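Local coordinates for protein methyltransferase FkbM (PDB 2PY6) that probably transfers a methyl group to an acceptor substrate that is not identified, at residues F63-H66 against L67-R71; D84-H88 against S89-Y93; P211-L215 against Y216-G220; R223-D226 against S227-M230. All coordinates share one frame; numbering follows the deposited sequence.

Contact 1. Residues F63-H66 against L67-R71; sequences FGAH and LMNVR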
loop_
_atom_site.group_PDB
_atom_site.type_symbol
_atom_site.label_atom_id
_atom_site.label_comp_id
_atom_site.label_asym_id
_atom_site.label_seq_id
_atom_site.Cartn_x
_atom_site.Cartn_y
_atom_site.Cartn_z
ATOM N N PHE A 63 -5.171 -4.953 21.571
ATOM C CA PHE A 63 -5.985 -4.569 22.735
ATOM C C PHE A 63 -5.152 -3.846 23.833
ATOM O O PHE A 63 -5.640 -3.643 24.935
ATOM C CB PHE A 63 -6.642 -5.836 23.348
ATOM C CG PHE A 63 -7.846 -6.404 22.569
ATOM C CD1 PHE A 63 -7.998 -6.242 21.186
ATOM C CD2 PHE A 63 -8.774 -7.200 23.236
ATOM C CE1 PHE A 63 -9.093 -6.796 20.514
ATOM C CE2 PHE A 63 -9.866 -7.762 22.571
ATOM C CZ PHE A 63 -10.023 -7.558 21.209
ATOM N N GLY A 64 -3.906 -3.449 23.552
ATOM C CA GLY A 64 -3.050 -2.786 24.565
ATOM C C GLY A 64 -3.570 -1.445 25.064
ATOM O O GLY A 64 -3.191 -0.979 26.165
ATOM N N ALA A 65 -4.424 -0.825 24.234
ATOM C CA ALA A 65 -5.065 0.448 24.539
ATOM C C ALA A 65 -6.075 0.243 25.647
ATOM O O ALA A 65 -6.304 1.163 26.426
ATOM C CB ALA A 65 -5.754 1.033 23.294
ATOM N N HIS A 66 -6.660 -0.960 25.714
ATOM C CA HIS A 66 -7.621 -1.282 26.764
ATOM C C HIS A 66 -6.959 -1.400 28.142
ATOM O O HIS A 66 -7.609 -1.104 29.147
ATOM C CB HIS A 66 -8.412 -2.550 26.450
ATOM C CG HIS A 66 -9.307 -2.436 25.254
ATOM N ND1 HIS A 66 -10.395 -1.588 25.216
ATOM C CD2 HIS A 66 -9.316 -3.113 24.080
ATOM C CE1 HIS A 66 -11.017 -1.725 24.058
ATOM N NE2 HIS A 66 -10.384 -2.646 23.350
ATOM N N LEU A 67 -5.697 -1.840 28.201
ATOM C CA LEU A 67 -4.963 -1.906 29.477
ATOM C C LEU A 67 -4.488 -0.515 29.928
ATOM O O LEU A 67 -4.501 -0.202 31.131
ATOM C CB LEU A 67 -3.747 -2.849 29.394
ATOM C CG LEU A 67 -2.772 -2.780 30.602
ATOM C CD1 LEU A 67 -3.473 -3.182 31.922
ATOM C CD2 LEU A 67 -1.505 -3.586 30.408
HETATM N N MSE A 68 -4.029 0.296 28.970
HETATM C CA MSE A 68 -3.540 1.664 29.250
HETATM C C MSE A 68 -4.661 2.677 29.623
HETATM O O MSE A 68 -4.446 3.551 30.476
HETATM C CB MSE A 68 -2.670 2.179 28.083
HETATM C CG MSE A 68 -1.466 1.255 27.773
HETATM SE SE MSE A 68 -0.355 0.739 29.337
HETATM C CE MSE A 68 0.310 2.479 29.842
ATOM N N ASN A 69 -5.847 2.538 29.014
ATOM C CA ASN A 69 -7.003 3.398 29.336
ATOM C C ASN A 69 -7.783 2.947 30.578
ATOM O O ASN A 69 -8.749 3.609 30.969
ATOM C CB ASN A 69 -7.968 3.479 28.136
ATOM C CG ASN A 69 -7.365 4.192 26.937
ATOM O OD1 ASN A 69 -6.513 5.070 27.081
ATOM N ND2 ASN A 69 -7.832 3.837 25.746
ATOM N N VAL A 70 -7.357 1.831 31.181
ATOM C CA VAL A 70 -7.994 1.225 32.358
ATOM C C VAL A 70 -8.279 2.259 33.437
ATOM O O VAL A 70 -7.436 3.125 33.721
ATOM C CB VAL A 70 -7.126 0.056 32.959
ATOM C CG1 VAL A 70 -5.923 0.589 33.767
ATOM C CG2 VAL A 70 -7.955 -0.846 33.821
ATOM N N ARG A 71 -9.480 2.155 34.015
ATOM C CA ARG A 71 -9.929 3.038 35.079
ATOM C C ARG A 71 -9.171 2.698 36.370
ATOM O O ARG A 71 -9.006 1.518 36.716
ATOM C CB ARG A 71 -11.445 2.903 35.279
#
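Ala-65 and Asn-69 are joined through the backbone: Asn-69 N donates to Ala-65 O at 3.0 Å, with an N-H...O angle of 154°. One residue earlier the same helical step is repeated from Met-68 N to Gly-64 O, 3.2 Å apart. The Gly-64 carbonyl also takes a weak bond from Leu-67 N at 3.3 Å, and His-66 N reaches Phe-63 O at 3.0 Å, so the first turn mixes three-residue and four-residue steps.

Side chains also come close to backbone carbonyls. The amide of Asn-69 folds back beside Ala-65 O, its ND2 coming to 3.2 Å, but the angle is too poor for a hydrogen bond. Met-68, a selenomethionine, lays its CG 3.2 Å from Gly-64 O; its chain is bent at chi2 and chi3, and the side chain touches Arg-74. Val-70 CB meets His-66 O more loosely, at 4.0 Å.

The remaining side chains serve neighbours. Leu-67 swings CG anti to its backbone nitrogen (chi1 169°) and packs on Leu-55 and Ile-57 of strand 54-58. The His-66 ring presents its edge to Phe-63 CB, while the Phe-63 ring makes a cation-pi contact with Arg-121 and an edge-to-face contact with Phe-143.

The backbone bonds make up the short helix 64-68, little more than one turn, which connects the parallel strands 54-58 and 77-82 as a beta-alpha-beta crossover of a Rossmann-like sheet.

Contact 2. Residues D84-H88 against S89-Y93; sequences DFRYH and SGELY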
loop_
_atom_site.group_PDB
_atom_site.type_symbol
_atom_site.label_atom_id
_atom_site.label_comp_id
_atom_site.label_asym_id
_atom_site.label_seq_id
_atom_site.Cartn_x
_atom_site.Cartn_y
_atom_site.Cartn_z
ATOM N N ASP A 84 8.896 -3.400 16.279
ATOM C CA ASP A 84 10.089 -3.349 15.412
ATOM C C ASP A 84 9.971 -2.379 14.227
ATOM O O ASP A 84 10.981 -2.013 13.642
ATOM C CB ASP A 84 10.429 -4.749 14.859
ATOM C CG ASP A 84 10.927 -5.707 15.933
ATOM O OD1 ASP A 84 11.756 -5.286 16.761
ATOM O OD2 ASP A 84 10.514 -6.891 15.932
ATOM N N PHE A 85 8.746 -1.985 13.889
ATOM C CA PHE A 85 8.480 -1.080 12.787
ATOM C C PHE A 85 8.373 0.360 13.245
ATOM O O PHE A 85 8.202 1.230 12.422
ATOM C CB PHE A 85 7.181 -1.503 12.109
ATOM C CG PHE A 85 7.150 -2.975 11.757
ATOM C CD1 PHE A 85 7.783 -3.411 10.630
ATOM C CD2 PHE A 85 6.505 -3.903 12.559
ATOM C CE1 PHE A 85 7.795 -4.720 10.260
ATOM C CE2 PHE A 85 6.512 -5.242 12.215
ATOM C CZ PHE A 85 7.160 -5.650 11.048
ATOM N N ARG A 86 8.466 0.603 14.556
ATOM C CA ARG A 86 8.328 1.959 15.117
ATOM C C ARG A 86 9.362 2.390 16.177
ATOM O O ARG A 86 9.328 3.541 16.626
ATOM C CB ARG A 86 6.944 2.080 15.790
ATOM C CG ARG A 86 5.780 2.012 14.855
ATOM C CD ARG A 86 4.462 2.117 15.627
ATOM N NE ARG A 86 4.274 3.425 16.222
ATOM C CZ ARG A 86 3.283 3.756 17.039
ATOM N NH1 ARG A 86 2.373 2.882 17.409
ATOM N NH2 ARG A 86 3.232 4.978 17.510
ATOM N N TYR A 87 10.282 1.515 16.563
ATOM C CA TYR A 87 11.140 1.828 17.720
ATOM C C TYR A 87 12.165 2.929 17.575
ATOM O O TYR A 87 12.797 3.272 18.567
ATOM C CB TYR A 87 11.781 0.573 18.301
ATOM C CG TYR A 87 12.973 0.006 17.597
ATOM C CD1 TYR A 87 12.825 -0.824 16.501
ATOM C CD2 TYR A 87 14.252 0.201 18.104
ATOM C CE1 TYR A 87 13.900 -1.387 15.893
ATOM C CE2 TYR A 87 15.335 -0.366 17.503
ATOM C CZ TYR A 87 15.148 -1.171 16.392
ATOM O OH TYR A 87 16.216 -1.752 15.777
ATOM N N HIS A 88 12.332 3.471 16.362
ATOM C CA HIS A 88 13.215 4.601 16.109
ATOM C C HIS A 88 12.466 5.916 15.903
ATOM O O HIS A 88 13.092 6.965 15.760
ATOM C CB HIS A 88 14.098 4.341 14.864
ATOM C CG HIS A 88 15.118 3.272 15.069
ATOM N ND1 HIS A 88 15.105 2.082 14.375
ATOM C CD2 HIS A 88 16.173 3.214 15.918
ATOM C CE1 HIS A 88 16.119 1.341 14.781
ATOM N NE2 HIS A 88 16.780 2.004 15.717
ATOM N N SER A 89 11.136 5.882 15.912
ATOM C CA SER A 89 10.351 7.091 15.656
ATOM C C SER A 89 10.415 8.172 16.730
ATOM O O SER A 89 10.158 9.317 16.439
ATOM C CB SER A 89 8.899 6.729 15.418
ATOM O OG SER A 89 8.310 6.143 16.577
ATOM N N GLY A 90 10.713 7.807 17.980
ATOM C CA GLY A 90 10.669 8.780 19.074
ATOM C C GLY A 90 9.260 8.921 19.655
ATOM O O GLY A 90 9.058 9.623 20.619
ATOM N N GLU A 91 8.286 8.234 19.068
ATOM C CA GLU A 91 6.908 8.238 19.536
ATOM C C GLU A 91 6.766 7.290 20.719
ATOM O O GLU A 91 7.492 6.288 20.830
ATOM C CB GLU A 91 5.924 7.820 18.417
ATOM C CG GLU A 91 5.851 8.837 17.272
ATOM C CD GLU A 91 5.029 8.368 16.078
ATOM O OE1 GLU A 91 4.366 7.320 16.145
ATOM O OE2 GLU A 91 5.060 9.062 15.059
ATOM N N LEU A 92 5.842 7.662 21.605
ATOM C CA LEU A 92 5.514 6.896 22.800
ATOM C C LEU A 92 4.198 6.164 22.544
ATOM O O LEU A 92 3.402 6.580 21.704
ATOM C CB LEU A 92 5.407 7.825 24.020
ATOM C CG LEU A 92 6.676 8.631 24.364
ATOM C CD1 LEU A 92 6.421 9.532 25.559
ATOM C CD2 LEU A 92 7.903 7.758 24.628
ATOM N N TYR A 93 3.993 5.047 23.229
ATOM C CA TYR A 93 2.744 4.312 23.121
ATOM C C TYR A 93 2.062 4.423 24.492
ATOM O O TYR A 93 2.434 3.728 25.428
ATOM C CB TYR A 93 3.011 2.869 22.724
ATOM C CG TYR A 93 1.747 2.054 22.518
ATOM C CD1 TYR A 93 0.944 2.255 21.409
ATOM C CD2 TYR A 93 1.358 1.085 23.437
ATOM C CE1 TYR A 93 -0.217 1.504 21.211
ATOM C CE2 TYR A 93 0.195 0.330 23.244
ATOM C CZ TYR A 93 -0.581 0.538 22.128
ATOM O OH TYR A 93 -1.750 -0.205 21.941
HETATM O O HOH W 1 1.717 5.721 19.786
HETATM O O HOH W 2 10.068 5.004 19.301
HETATM O O HOH W 3 6.069 5.401 14.852
HETATM O O HOH W 4 12.748 6.277 19.562
#
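Arg-86 and Glu-91 cross at about a right angle, their guanidinium and carboxylate planes 71° apart. Arg-86 NH2 meets Glu-91 OE1 nearly along the C-O axis at 2.9 Å, a salt bridge with an N-H...O angle of 146°. A water bound to Arg-86 NE at 3.0 Å also gives a weak bond to OE1, and a second water links NH2 to Leu-92 O, so NE and NH2 both have partners.

Ser-89 turns to the backbone instead. Its OG sits between its own N and carbonyl carbon (chi1 64°), where it donates to Arg-86 O at 2.8 Å in the carbonyl plane; Ser-89 N reaches the same oxygen at 3.0 Å from above that plane. OG also accepts from Glu-91 N at 3.3 Å. With an alanine here, Glu-91 N would probably lose this acceptor and Arg-86 O one of its two donors from Ser-89, leaving the turn held there by the backbone bond.

His-88 ND1 lies 3.8 Å above the plane of the Tyr-87 ring, over its centre; Tyr-87 OH bonds to Asp-84 of the second subunit. Ser-89 O and Gly-90 O accept from Arg-274 and Arg-273 of the third subunit.

The arrangement is a type I beta turn, Arg-86 to Ser-89, running into an ST turn at Ser-89 that delivers the chain to the short strand 92-93, outermost in its sheet within this chain.

Contact 3. Residues P211-L215 against Y216-G220; sequences PYSTL and YFRSG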
loop_
_atom_site.group_PDB
_atom_site.type_symbol
_atom_site.label_atom_id
_atom_site.label_comp_id
_atom_site.label_asym_id
_atom_site.label_seq_id
_atom_site.Cartn_x
_atom_site.Cartn_y
_atom_site.Cartn_z
ATOM N N PRO A 211 -16.314 -17.837 8.578
ATOM C CA PRO A 211 -15.902 -16.505 8.154
ATOM C C PRO A 211 -16.933 -15.401 8.428
ATOM O O PRO A 211 -18.163 -15.655 8.496
ATOM C CB PRO A 211 -15.732 -16.658 6.632
ATOM C CG PRO A 211 -15.551 -18.102 6.403
ATOM C CD PRO A 211 -16.428 -18.749 7.435
ATOM N N TYR A 212 -16.420 -14.194 8.618
ATOM C CA TYR A 212 -17.232 -12.972 8.770
ATOM C C TYR A 212 -18.205 -12.823 7.603
ATOM O O TYR A 212 -19.395 -12.514 7.811
ATOM C CB TYR A 212 -16.300 -11.754 8.968
ATOM C CG TYR A 212 -17.028 -10.441 9.095
ATOM C CD1 TYR A 212 -17.737 -10.124 10.247
ATOM C CD2 TYR A 212 -17.013 -9.523 8.054
ATOM C CE1 TYR A 212 -18.429 -8.902 10.360
ATOM C CE2 TYR A 212 -17.697 -8.304 8.150
ATOM C CZ TYR A 212 -18.397 -8.007 9.311
ATOM O OH TYR A 212 -19.051 -6.806 9.411
ATOM N N SER A 213 -17.733 -13.130 6.401
ATOM C CA SER A 213 -18.551 -13.087 5.158
ATOM C C SER A 213 -19.806 -13.963 5.124
ATOM O O SER A 213 -20.667 -13.801 4.264
ATOM C CB SER A 213 -17.695 -13.469 3.948
ATOM O OG SER A 213 -17.303 -14.838 3.989
ATOM N N THR A 214 -19.922 -14.900 6.052
ATOM C CA THR A 214 -21.058 -15.790 6.114
ATOM C C THR A 214 -22.066 -15.403 7.188
ATOM O O THR A 214 -23.079 -16.079 7.354
ATOM C CB THR A 214 -20.549 -17.259 6.353
ATOM O OG1 THR A 214 -19.960 -17.389 7.651
ATOM C CG2 THR A 214 -19.543 -17.615 5.320
ATOM N N LEU A 215 -21.799 -14.305 7.908
ATOM C CA LEU A 215 -22.697 -13.864 8.963
ATOM C C LEU A 215 -24.072 -13.551 8.382
ATOM O O LEU A 215 -24.142 -12.870 7.394
ATOM C CB LEU A 215 -22.102 -12.611 9.638
ATOM C CG LEU A 215 -22.773 -11.946 10.843
ATOM C CD1 LEU A 215 -22.866 -12.821 12.082
ATOM C CD2 LEU A 215 -21.956 -10.715 11.142
ATOM N N TYR A 216 -25.112 -14.102 9.005
ATOM C CA TYR A 216 -26.550 -13.920 8.730
ATOM C C TYR A 216 -27.106 -14.629 7.526
ATOM O O TYR A 216 -28.169 -15.217 7.626
ATOM C CB TYR A 216 -26.971 -12.432 8.603
ATOM C CG TYR A 216 -26.438 -11.513 9.670
ATOM C CD1 TYR A 216 -26.645 -11.774 11.029
ATOM C CD2 TYR A 216 -25.788 -10.342 9.326
ATOM C CE1 TYR A 216 -26.171 -10.896 12.009
ATOM C CE2 TYR A 216 -25.286 -9.479 10.306
ATOM C CZ TYR A 216 -25.478 -9.751 11.630
ATOM O OH TYR A 216 -24.958 -8.874 12.579
ATOM N N PHE A 217 -26.400 -14.520 6.385
ATOM C CA PHE A 217 -26.892 -14.963 5.089
ATOM C C PHE A 217 -26.371 -16.303 4.606
ATOM O O PHE A 217 -27.021 -16.916 3.760
ATOM C CB PHE A 217 -26.608 -13.865 4.059
ATOM C CG PHE A 217 -27.275 -12.548 4.401
ATOM C CD1 PHE A 217 -28.659 -12.406 4.288
ATOM C CD2 PHE A 217 -26.537 -11.487 4.894
ATOM C CE1 PHE A 217 -29.306 -11.217 4.652
ATOM C CE2 PHE A 217 -27.162 -10.291 5.258
ATOM C CZ PHE A 217 -28.557 -10.158 5.126
ATOM N N ARG A 218 -25.216 -16.745 5.154
ATOM C CA ARG A 218 -24.574 -18.012 4.794
ATOM C C ARG A 218 -24.282 -18.859 5.993
ATOM O O ARG A 218 -23.290 -19.558 5.970
ATOM C CB ARG A 218 -23.299 -17.753 3.925
ATOM C CG ARG A 218 -23.731 -16.848 2.807
ATOM C CD ARG A 218 -22.924 -16.548 1.615
ATOM N NE ARG A 218 -21.956 -15.544 1.860
ATOM C CZ ARG A 218 -21.334 -14.817 0.940
ATOM N NH1 ARG A 218 -21.549 -14.920 -0.362
ATOM N NH2 ARG A 218 -20.467 -13.932 1.364
ATOM N N SER A 219 -25.201 -18.900 6.979
ATOM C CA SER A 219 -24.980 -19.651 8.228
ATOM C C SER A 219 -25.071 -21.172 8.144
ATOM O O SER A 219 -24.648 -21.870 9.073
ATOM C CB SER A 219 -25.987 -19.216 9.299
ATOM O OG SER A 219 -27.305 -19.677 9.026
ATOM N N GLY A 220 -25.640 -21.683 7.052
ATOM C CA GLY A 220 -25.922 -23.091 6.924
ATOM C C GLY A 220 -27.265 -23.480 7.559
ATOM O O GLY A 220 -27.593 -24.654 7.624
#
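Leu-215 sets its CG over the face of the Tyr-216 ring, 3.5 Å from the centroid and 8° off the normal, a CH-pi contact. With CG anti to the backbone N (chi1 -177°), Leu-215 runs side by side with the tyrosine. Replacing Tyr-216 by an alanine would probably strip the leucine of this ring face and open a gap toward Ser-240 and Asp-342.

Arg-218 grips Ser-213 O side-on, with NE at 3.2 Å and NH2 at 2.9 Å; both nitrogens come from the same face of the carbonyl, which lies in the guanidinium plane. Asp-123 and Glu-203 of the fourth subunit form salt bridges with the same guanidinium.

The backbone holds these groups in place. Arg-218 N bonds to Thr-214 O at 3.1 Å, and Phe-217 N bonds weakly to Leu-215 O across a classic gamma turn centred on Tyr-216, whose phi is positive. Further back along the chain, Thr-214 OG1 donates to Pro-211 O at 2.6 Å and is also bonded to His-397.

Following helix 203-208, the loop is wedged between two elements: Phe-217 covers Leu-244 and Val-247 of helix 239-248, while Leu-215 and Tyr-216 rest on Cys-405 of strand 404-408.

Contact 4. Residues R223-D226 against S227-M230; sequences RFSD and SEKM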
loop_
_atom_site.group_PDB
_atom_site.type_symbol
_atom_site.label_atom_id
_atom_site.label_comp_id
_atom_site.label_asym_id
_atom_site.label_seq_id
_atom_site.Cartn_x
_atom_site.Cartn_y
_atom_site.Cartn_z
ATOM N N ARG A 223 -33.023 -20.423 4.965
ATOM C CA ARG A 223 -33.396 -20.387 3.566
ATOM C C ARG A 223 -34.002 -18.997 3.278
ATOM O O ARG A 223 -34.938 -18.574 3.954
ATOM C CB ARG A 223 -34.480 -21.433 3.301
ATOM C CG ARG A 223 -34.690 -21.765 1.849
ATOM C CD ARG A 223 -36.037 -22.471 1.613
ATOM N NE ARG A 223 -37.099 -21.500 1.299
ATOM C CZ ARG A 223 -37.278 -20.931 0.095
ATOM N NH1 ARG A 223 -36.465 -21.198 -0.925
ATOM N NH2 ARG A 223 -38.278 -20.080 -0.111
ATOM N N PHE A 224 -33.500 -18.322 2.259
ATOM C CA PHE A 224 -34.032 -17.057 1.860
ATOM C C PHE A 224 -34.759 -17.269 0.523
ATOM O O PHE A 224 -34.258 -17.958 -0.364
ATOM C CB PHE A 224 -32.927 -16.016 1.732
ATOM C CG PHE A 224 -32.193 -15.766 3.013
ATOM C CD1 PHE A 224 -32.676 -14.860 3.944
ATOM C CD2 PHE A 224 -31.045 -16.466 3.309
ATOM C CE1 PHE A 224 -32.029 -14.656 5.143
ATOM C CE2 PHE A 224 -30.385 -16.266 4.507
ATOM C CZ PHE A 224 -30.880 -15.354 5.430
ATOM N N SER A 225 -35.942 -16.668 0.388
ATOM C CA SER A 225 -36.705 -16.753 -0.821
ATOM C C SER A 225 -36.362 -15.531 -1.668
ATOM O O SER A 225 -35.474 -14.740 -1.338
ATOM C CB SER A 225 -38.182 -16.736 -0.480
ATOM O OG SER A 225 -38.514 -15.447 -0.035
ATOM N N ASP A 226 -37.084 -15.373 -2.761
ATOM C CA ASP A 226 -36.939 -14.193 -3.618
ATOM C C ASP A 226 -37.895 -13.017 -3.252
ATOM O O ASP A 226 -37.949 -12.014 -3.964
ATOM C CB ASP A 226 -37.121 -14.623 -5.085
ATOM C CG ASP A 226 -38.539 -15.108 -5.406
ATOM O OD1 ASP A 226 -39.361 -15.328 -4.469
ATOM O OD2 ASP A 226 -38.820 -15.286 -6.619
ATOM N N SER A 227 -38.613 -13.133 -2.127
ATOM C CA SER A 227 -39.597 -12.140 -1.718
ATOM C C SER A 227 -39.416 -11.774 -0.248
ATOM O O SER A 227 -40.391 -11.522 0.481
ATOM C CB SER A 227 -40.988 -12.735 -1.874
ATOM O OG SER A 227 -41.112 -13.338 -3.130
ATOM N N GLU A 228 -38.173 -11.721 0.194
ATOM C CA GLU A 228 -37.918 -11.444 1.594
ATOM C C GLU A 228 -38.271 -9.998 1.939
ATOM O O GLU A 228 -38.167 -9.123 1.099
ATOM C CB GLU A 228 -36.458 -11.731 1.927
ATOM C CG GLU A 228 -36.080 -13.229 1.782
ATOM C CD GLU A 228 -36.448 -14.074 2.984
ATOM O OE1 GLU A 228 -36.618 -13.523 4.091
ATOM O OE2 GLU A 228 -36.511 -15.317 2.850
ATOM N N LYS A 229 -38.688 -9.809 3.190
ATOM C CA LYS A 229 -38.982 -8.518 3.793
ATOM C C LYS A 229 -38.126 -8.498 5.047
ATOM O O LYS A 229 -38.436 -9.160 6.058
ATOM C CB LYS A 229 -40.487 -8.332 4.070
ATOM C CG LYS A 229 -41.376 -8.336 2.779
ATOM C CD LYS A 229 -42.880 -8.493 3.110
ATOM C CE LYS A 229 -43.776 -8.362 1.854
ATOM N NZ LYS A 229 -45.258 -8.666 2.054
HETATM N N MSE A 230 -37.006 -7.785 4.938
HETATM C CA MSE A 230 -35.995 -7.724 5.997
HETATM C C MSE A 230 -35.958 -6.456 6.854
HETATM O O MSE A 230 -35.909 -5.333 6.317
HETATM C CB MSE A 230 -34.584 -7.876 5.352
HETATM C CG MSE A 230 -33.513 -7.880 6.347
HETATM SE SE MSE A 230 -31.707 -8.209 5.802
HETATM C CE MSE A 230 -31.373 -6.871 4.667
HETATM O O HOH W 5 -35.719 -12.034 -1.016
#
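Glu-228 folds back on the loop before it, and its OE2 accepts from Ser-225 N at 2.9 Å through the anti lone pair, nearly straight at 163°. The bend at chi2 (-82°) turns the carboxylate there. The same oxygen makes a salt bridge with Lys-364, and OE1 is hydrogen-bonded to Thr-337 OG1, so both oxygens of this buried side chain have partners.

Ser-225 is used at three atoms. Besides its bonded N, its OG accepts from Ser-227 N at 3.1 Å, and Ser-225 O accepts a hydrogen bond from a water at 2.7 Å. That water in turn accepts from Glu-228 N at 2.8 Å, so it links Ser-225 O to Glu-228 N. Ser-227 OG donates to Asp-226 OD1 at 3.0 Å, arriving from above the carboxylate plane.

Phe-224 brings its ring edge to the carboxylate, CD1 lying 4.0 Å from Glu-228 CD with the two planes 68° apart, while the ring itself meets Phe-338 edge-to-face.

The OG of Ser-225 accepting from the nitrogen two residues on defines an ST turn. It leads into strand 229-233, the first strand of a sheet ordered 3-2-1-4-5-7-6, the hallmark of Rossmann-like class I methyltransferases.

From the N terminus the four contacts follow in series; each closes only a local turn, and none encloses or crosses another. Contact 1 and contact 2 belong to the six-stranded sheet: the first forms the helix between strands 54-58 and 77-82, the second the turn before the short strand 92-93. They touch where Tyr-93 OH packs against Ala-65 N, 3.6 Å away. Contact 3 and contact 4 lie together beyond the chain's centre from contact 1, on the loop from helix 203-208 and the start of strand 229-233 of the seven-stranded sheet, where Phe-217 CZ meets the selenium of Met-230. The centres of contacts 2 and 4 are about 51 Å apart.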